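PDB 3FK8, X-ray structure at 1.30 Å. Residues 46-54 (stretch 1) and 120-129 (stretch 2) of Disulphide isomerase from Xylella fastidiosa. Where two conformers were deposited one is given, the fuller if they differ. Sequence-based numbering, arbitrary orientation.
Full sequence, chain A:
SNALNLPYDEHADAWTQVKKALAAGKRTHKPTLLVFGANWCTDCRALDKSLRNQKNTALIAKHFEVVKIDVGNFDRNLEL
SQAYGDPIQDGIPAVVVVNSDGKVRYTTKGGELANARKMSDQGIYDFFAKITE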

ATOM      1  N   ALA A  46      -7.097  -5.303  -8.536  1.00 11.47           N
ATOM      2  CA  ALA A  46      -8.331  -5.479  -7.774  1.00 11.22           C
ATOM      3  C   ALA A  46      -8.315  -4.730  -6.452  1.00 11.36           C
ATOM      4  O   ALA A  46      -9.325  -4.135  -6.055  1.00 11.47           O
ATOM      5  N   LEU A  47      -7.182  -4.770  -5.741  1.00 10.50           N
ATOM      6  CA  LEU A  47      -7.090  -4.052  -4.496  1.00 10.95           C
ATOM      7  C   LEU A  47      -7.297  -2.561  -4.741  1.00 11.01           C
ATOM      8  O   LEU A  47      -8.057  -1.888  -4.017  1.00 12.35           O
ATOM      9  N   ASP A  48      -6.623  -2.011  -5.773  1.00 11.28           N
ATOM     10  CA  ASP A  48      -6.773  -0.599  -6.071  1.00 12.60           C
ATOM     11  C   ASP A  48      -8.218  -0.244  -6.395  1.00 12.72           C
ATOM     12  O   ASP A  48      -8.729   0.789  -5.908  1.00 14.02           O
ATOM     13  N   LYS A  49      -8.890  -1.082  -7.194  1.00 12.10           N
ATOM     14  CA  LYS A  49     -10.272  -0.791  -7.560  1.00 13.73           C
ATOM     15  C   LYS A  49     -11.149  -0.750  -6.308  1.00 13.51           C
ATOM     16  O   LYS A  49     -12.003   0.129  -6.157  1.00 14.65           O
ATOM     17  N   SER A  50     -10.992  -1.709  -5.405  1.00 12.63           N
ATOM     18  CA  SER A  50     -11.752  -1.685  -4.170  1.00 12.56           C
ATOM     19  C   SER A  50     -11.471  -0.490  -3.282  1.00 13.72           C
ATOM     20  O   SER A  50     -12.394   0.115  -2.724  1.00 14.09           O
ATOM     21  N   LEU A  51     -10.200  -0.125  -3.145  1.00 12.72           N
ATOM     22  CA  LEU A  51      -9.840   1.009  -2.324  1.00 14.05           C
ATOM     23  C   LEU A  51     -10.360   2.325  -2.871  1.00 14.17           C
ATOM     24  O   LEU A  51     -10.482   3.267  -2.109  1.00 15.98           O
ATOM     25  N   ARG A  52     -10.689   2.327  -4.168  0.50 14.65           N
ATOM     26  CA  ARG A  52     -11.245   3.480  -4.869  0.50 15.62           C
ATOM     27  C   ARG A  52     -12.716   3.707  -4.567  0.50 14.89           C
ATOM     28  O   ARG A  52     -13.213   4.834  -4.789  0.50 14.56           O
ATOM     29  N   ASN A  53     -13.418   2.686  -4.055  1.00 14.57           N
ATOM     30  CA  ASN A  53     -14.870   2.846  -3.860  1.00 14.98           C
ATOM     31  C   ASN A  53     -15.141   3.877  -2.759  1.00 14.42           C
ATOM     32  O   ASN A  53     -14.240   4.306  -2.049  1.00 15.01           O
ATOM     33  N   GLN A  54     -16.380   4.351  -2.646  1.00 15.31           N
ATOM     34  CA  GLN A  54     -16.676   5.436  -1.751  0.50 15.39           C
ATOM     35  C   GLN A  54     -16.429   5.088  -0.272  1.00 14.79           C
ATOM     36  O   GLN A  54     -15.825   5.862   0.464  1.00 15.10           O
ATOM     37  N   SER A 120     -13.789  -9.746  -1.151  1.00 11.79           N
ATOM     38  CA  SER A 120     -14.927  -8.846  -1.324  1.00 12.30           C
ATOM     39  C   SER A 120     -14.543  -7.442  -0.899  1.00 11.36           C
ATOM     40  O   SER A 120     -13.539  -7.227  -0.184  1.00 11.10           O
ATOM     41  N   ASP A 121     -15.353  -6.442  -1.288  1.00 12.28           N
ATOM     42  CA  ASP A 121     -15.133  -5.085  -0.803  1.00 13.12           C
ATOM     43  C   ASP A 121     -15.194  -5.034   0.733  1.00 12.37           C
ATOM     44  O   ASP A 121     -14.457  -4.272   1.349  1.00 12.76           O
ATOM     45  N   GLN A 122     -16.070  -5.834   1.343  1.00 12.38           N
ATOM     46  CA  GLN A 122     -16.184  -5.837   2.777  1.00 13.76           C
ATOM     47  C   GLN A 122     -14.922  -6.476   3.419  1.00 12.14           C
ATOM     48  O   GLN A 122     -14.444  -6.011   4.464  1.00 12.67           O
ATOM     49  N   GLY A 123     -14.369  -7.544   2.799  1.00 11.87           N
ATOM     50  CA  GLY A 123     -13.126  -8.158   3.306  1.00 12.36           C
ATOM     51  C   GLY A 123     -11.980  -7.153   3.251  1.00 10.46           C
ATOM     52  O   GLY A 123     -11.193  -7.084   4.186  1.00 11.38           O
ATOM     53  N   ILE A 124     -11.910  -6.365   2.173  1.00 10.62           N
ATOM     54  CA  ILE A 124     -10.868  -5.369   2.050  1.00 10.60           C
ATOM     55  C   ILE A 124     -11.077  -4.249   3.083  1.00 10.01           C
ATOM     56  O   ILE A 124     -10.139  -3.843   3.797  1.00 11.16           O
ATOM     57  N   TYR A 125     -12.326  -3.776   3.203  1.00 10.62           N
ATOM     58  CA  TYR A 125     -12.647  -2.811   4.226  1.00 10.55           C
ATOM     59  C   TYR A 125     -12.223  -3.316   5.607  1.00 11.15           C
ATOM     60  O   TYR A 125     -11.549  -2.595   6.351  1.00 11.83           O
ATOM     61  N   ASP A 126     -12.579  -4.559   5.932  1.00 11.58           N
ATOM     62  CA  ASP A 126     -12.326  -5.071   7.282  1.00 12.10           C
ATOM     63  C   ASP A 126     -10.811  -5.122   7.538  1.00 12.28           C
ATOM     64  O   ASP A 126     -10.338  -4.878   8.671  1.00 13.71           O
ATOM     65  N   PHE A 127     -10.045  -5.509   6.518  1.00 11.43           N
ATOM     66  CA  PHE A 127      -8.591  -5.608   6.670  1.00 11.76           C
ATOM     67  C   PHE A 127      -8.024  -4.240   7.088  1.00 11.77           C
ATOM     68  O   PHE A 127      -7.237  -4.124   8.046  1.00 12.84           O
ATOM     69  N   PHE A 128      -8.375  -3.184   6.373  1.00 11.46           N
ATOM     70  CA  PHE A 128      -7.836  -1.869   6.680  1.00 12.49           C
ATOM     71  C   PHE A 128      -8.446  -1.246   7.934  1.00 13.32           C
ATOM     72  O   PHE A 128      -7.766  -0.600   8.723  1.00 15.02           O
ATOM     73  N   ALA A 129      -9.719  -1.547   8.177  1.00 13.67           N
ATOM     74  CA  ALA A 129     -10.397  -1.064   9.389  1.00 16.06           C
ATOM     75  C   ALA A 129      -9.728  -1.623  10.642  1.00 16.60           C
ATOM     76  O   ALA A 129      -9.588  -0.887  11.642  1.00 16.94           O
TER

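Two helices that cross nearly at right angles, here at 82°, can share only a short patch of side chains, and such patches often pair an apolar centre with a polar margin. Residues 46-51 and 121-129 illustrate the pattern. Leu-47 (chi1 t, chi2 p) leaves its backbone sideways, yet its end swings nearer: CD1 lies 4.0 Å from Ile-124 CG2 and 4.0 Å from Phe-128 CE2, meeting the aromatic ring at its edge. One turn on, Ser-50 (t) points directly toward the second helix where the backbones come closest. Its OG donates a hydrogen bond of 2.7 Å to OD1 of Asp-121 (chi1 m), and the same OG sits 3.5 Å from CD1 of Ile-124, placing the hydroxyl at the seam between polar and apolar contacts. Leu-51 (m, t) also starts sideways and bends inward, its CD2 reaching Ile-124 CG2 at 3.7 Å and Phe-128 CE2 at 3.9 Å. Ile-124 (m, t) and Phe-128 (chi1 m), one turn apart and both pointing in, thus receive both leucines. Asn-53 (p) closes the patch: its OD1 caps the following helix, while ND2 donates to water 1 at 3.2 Å, which in turn donates to Asp-121 OD2 at 2.6 Å. Asp-121 thus meets both polar residues, with OD1 accepting from Ser-50 OG and OD2 accepting from the water that Asn-53 shares.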

ATOM      1  CB  ALA A  46      -8.614  -6.946  -7.576  1.00 13.74           C
ATOM      2  CB  LEU A  47      -5.720  -4.312  -3.837  1.00 10.25           C
ATOM      3  CG  LEU A  47      -5.480  -3.550  -2.543  1.00 10.74           C
ATOM      4  CD1 LEU A  47      -6.460  -3.888  -1.468  1.00 13.09           C
ATOM      5  CD2 LEU A  47      -4.029  -3.705  -2.074  1.00 12.96           C
ATOM      6  CB  ASP A  48      -5.873  -0.203  -7.223  1.00 14.10           C
ATOM      7  CG  ASP A  48      -5.801   1.294  -7.406  1.00 17.61           C
ATOM      8  OD1 ASP A  48      -5.172   1.945  -6.552  1.00 22.35           O
ATOM      9  OD2 ASP A  48      -6.410   1.769  -8.370  1.00 22.75           O
ATOM     10  CB  LYS A  49     -10.750  -1.837  -8.560  1.00 15.15           C
ATOM     11  CG  LYS A  49     -12.178  -1.669  -8.993  1.00 18.01           C
ATOM     12  CD  LYS A  49     -12.610  -2.782  -9.894  1.00 21.95           C
ATOM     13  CE  LYS A  49     -13.981  -2.420 -10.511  1.00 27.42           C
ATOM     14  NZ  LYS A  49     -14.581  -3.527 -11.332  1.00 31.66           N
ATOM     15  CB  SER A  50     -11.475  -2.978  -3.401  1.00 13.34           C
ATOM     16  OG  SER A  50     -12.355  -3.073  -2.289  1.00 13.49           O
ATOM     17  CB  LEU A  51      -8.327   1.076  -2.058  1.00 13.55           C
ATOM     18  CG  LEU A  51      -7.799  -0.087  -1.183  1.00 13.52           C
ATOM     19  CD1 LEU A  51      -6.314   0.105  -0.982  1.00 17.27           C
ATOM     20  CD2 LEU A  51      -8.557  -0.191   0.162  1.00 15.74           C
ATOM     21  CB  ARG A  52     -11.074   3.336  -6.393  0.50 15.81           C
ATOM     22  CG  ARG A  52      -9.687   3.693  -6.855  0.50 18.46           C
ATOM     23  CD  ARG A  52      -9.620   4.002  -8.330  0.50 22.78           C
ATOM     24  NE  ARG A  52      -9.559   2.828  -9.184  0.50 24.70           N
ATOM     25  CZ  ARG A  52     -10.614   2.278  -9.785  0.50 25.73           C
ATOM     26  NH1 ARG A  52     -11.832   2.772  -9.592  0.50 28.03           N
ATOM     27  NH2 ARG A  52     -10.453   1.219 -10.565  0.50 26.99           N
ATOM     28  CB  ASN A  53     -15.607   1.500  -3.727  1.00 15.34           C
ATOM     29  CG  ASN A  53     -15.491   0.852  -2.351  1.00 13.67           C
ATOM     30  OD1 ASN A  53     -15.192   1.504  -1.363  1.00 15.16           O
ATOM     31  ND2 ASN A  53     -15.787  -0.447  -2.289  1.00 16.95           N
ATOM     32  CB  GLN A  54     -18.126   5.896  -1.990  0.50 16.36           C
ATOM     33  CG  GLN A  54     -18.331   7.285  -1.546  0.50 16.48           C
ATOM     34  CD  GLN A  54     -19.564   7.942  -2.123  0.50 13.54           C
ATOM     35  OE1 GLN A  54     -20.496   7.301  -2.589  0.50 13.35           O
ATOM     36  NE2 GLN A  54     -19.565   9.260  -2.071  0.50 14.32           N
ATOM     37  CB  SER A 120     -16.094  -9.327  -0.466  1.00 13.75           C
ATOM     38  OG  SER A 120     -15.782  -9.203   0.896  1.00 15.14           O
ATOM     39  CB  ASP A 121     -16.157  -4.108  -1.381  1.00 13.47           C
ATOM     40  CG  ASP A 121     -15.901  -3.775  -2.831  1.00 14.51           C
ATOM     41  OD1 ASP A 121     -14.757  -3.899  -3.305  1.00 16.33           O
ATOM     42  OD2 ASP A 121     -16.829  -3.284  -3.499  1.00 18.65           O
ATOM     43  CB  GLN A 122     -17.419  -6.637   3.223  1.00 15.03           C
ATOM     44  CG  GLN A 122     -17.613  -6.544   4.762  1.00 15.94           C
ATOM     45  CD  GLN A 122     -17.930  -5.139   5.223  1.00 18.38           C
ATOM     46  OE1 GLN A 122     -18.812  -4.482   4.677  1.00 25.04           O
ATOM     47  NE2 GLN A 122     -17.290  -4.683   6.230  1.00 19.63           N
ATOM     48  CB  ILE A 124     -10.766  -4.878   0.573  1.00 11.20           C
ATOM     49  CG1 ILE A 124     -10.190  -6.033  -0.235  1.00 12.30           C
ATOM     50  CG2 ILE A 124      -9.912  -3.599   0.445  1.00 12.91           C
ATOM     51  CD1 ILE A 124     -10.321  -5.849  -1.737  1.00 14.50           C
ATOM     52  CB  TYR A 125     -14.152  -2.491   4.198  1.00 12.27           C
ATOM     53  CG  TYR A 125     -14.527  -1.512   5.294  1.00 11.87           C
ATOM     54  CD1 TYR A 125     -14.453  -0.138   5.074  1.00 13.30           C
ATOM     55  CD2 TYR A 125     -14.893  -1.961   6.575  1.00 14.83           C
ATOM     56  CE1 TYR A 125     -14.784   0.785   6.100  1.00 16.25           C
ATOM     57  CE2 TYR A 125     -15.208  -1.078   7.588  1.00 14.79           C
ATOM     58  CZ  TYR A 125     -15.143   0.300   7.353  1.00 15.79           C
ATOM     59  OH  TYR A 125     -15.472   1.201   8.349  1.00 21.04           O
ATOM     60  CB  ASP A 126     -12.929  -6.453   7.479  1.00 13.60           C
ATOM     61  CG  ASP A 126     -14.442  -6.430   7.611  1.00 13.69           C
ATOM     62  OD1 ASP A 126     -15.017  -5.339   7.800  1.00 16.00           O
ATOM     63  OD2 ASP A 126     -15.010  -7.520   7.473  1.00 17.35           O
ATOM     64  CB  PHE A 127      -7.965  -6.068   5.346  1.00 11.70           C
ATOM     65  CG  PHE A 127      -6.462  -6.139   5.418  1.00 11.70           C
ATOM     66  CD1 PHE A 127      -5.850  -7.314   5.804  1.00 14.83           C
ATOM     67  CD2 PHE A 127      -5.685  -5.020   5.136  1.00 13.25           C
ATOM     68  CE1 PHE A 127      -4.451  -7.377   5.922  1.00 15.25           C
ATOM     69  CE2 PHE A 127      -4.268  -5.072   5.245  1.00 13.65           C
ATOM     70  CZ  PHE A 127      -3.687  -6.231   5.621  1.00 15.07           C
ATOM     71  CB  PHE A 128      -7.939  -0.951   5.436  1.00 12.79           C
ATOM     72  CG  PHE A 128      -6.994  -1.362   4.342  1.00 11.23           C
ATOM     73  CD1 PHE A 128      -5.626  -0.993   4.438  1.00 13.39           C
ATOM     74  CD2 PHE A 128      -7.374  -2.201   3.315  1.00 13.34           C
ATOM     75  CE1 PHE A 128      -4.717  -1.403   3.478  1.00 14.56           C
ATOM     76  CE2 PHE A 128      -6.460  -2.641   2.384  1.00 13.01           C
ATOM     77  CZ  PHE A 128      -5.127  -2.249   2.463  1.00 12.81           C
ATOM     78  CB  ALA A 129     -11.885  -1.425   9.364  1.00 17.18           C
TER
HETATM   79  O   HOH W   1     -16.842  -1.328  -5.174  1.00 33.58           O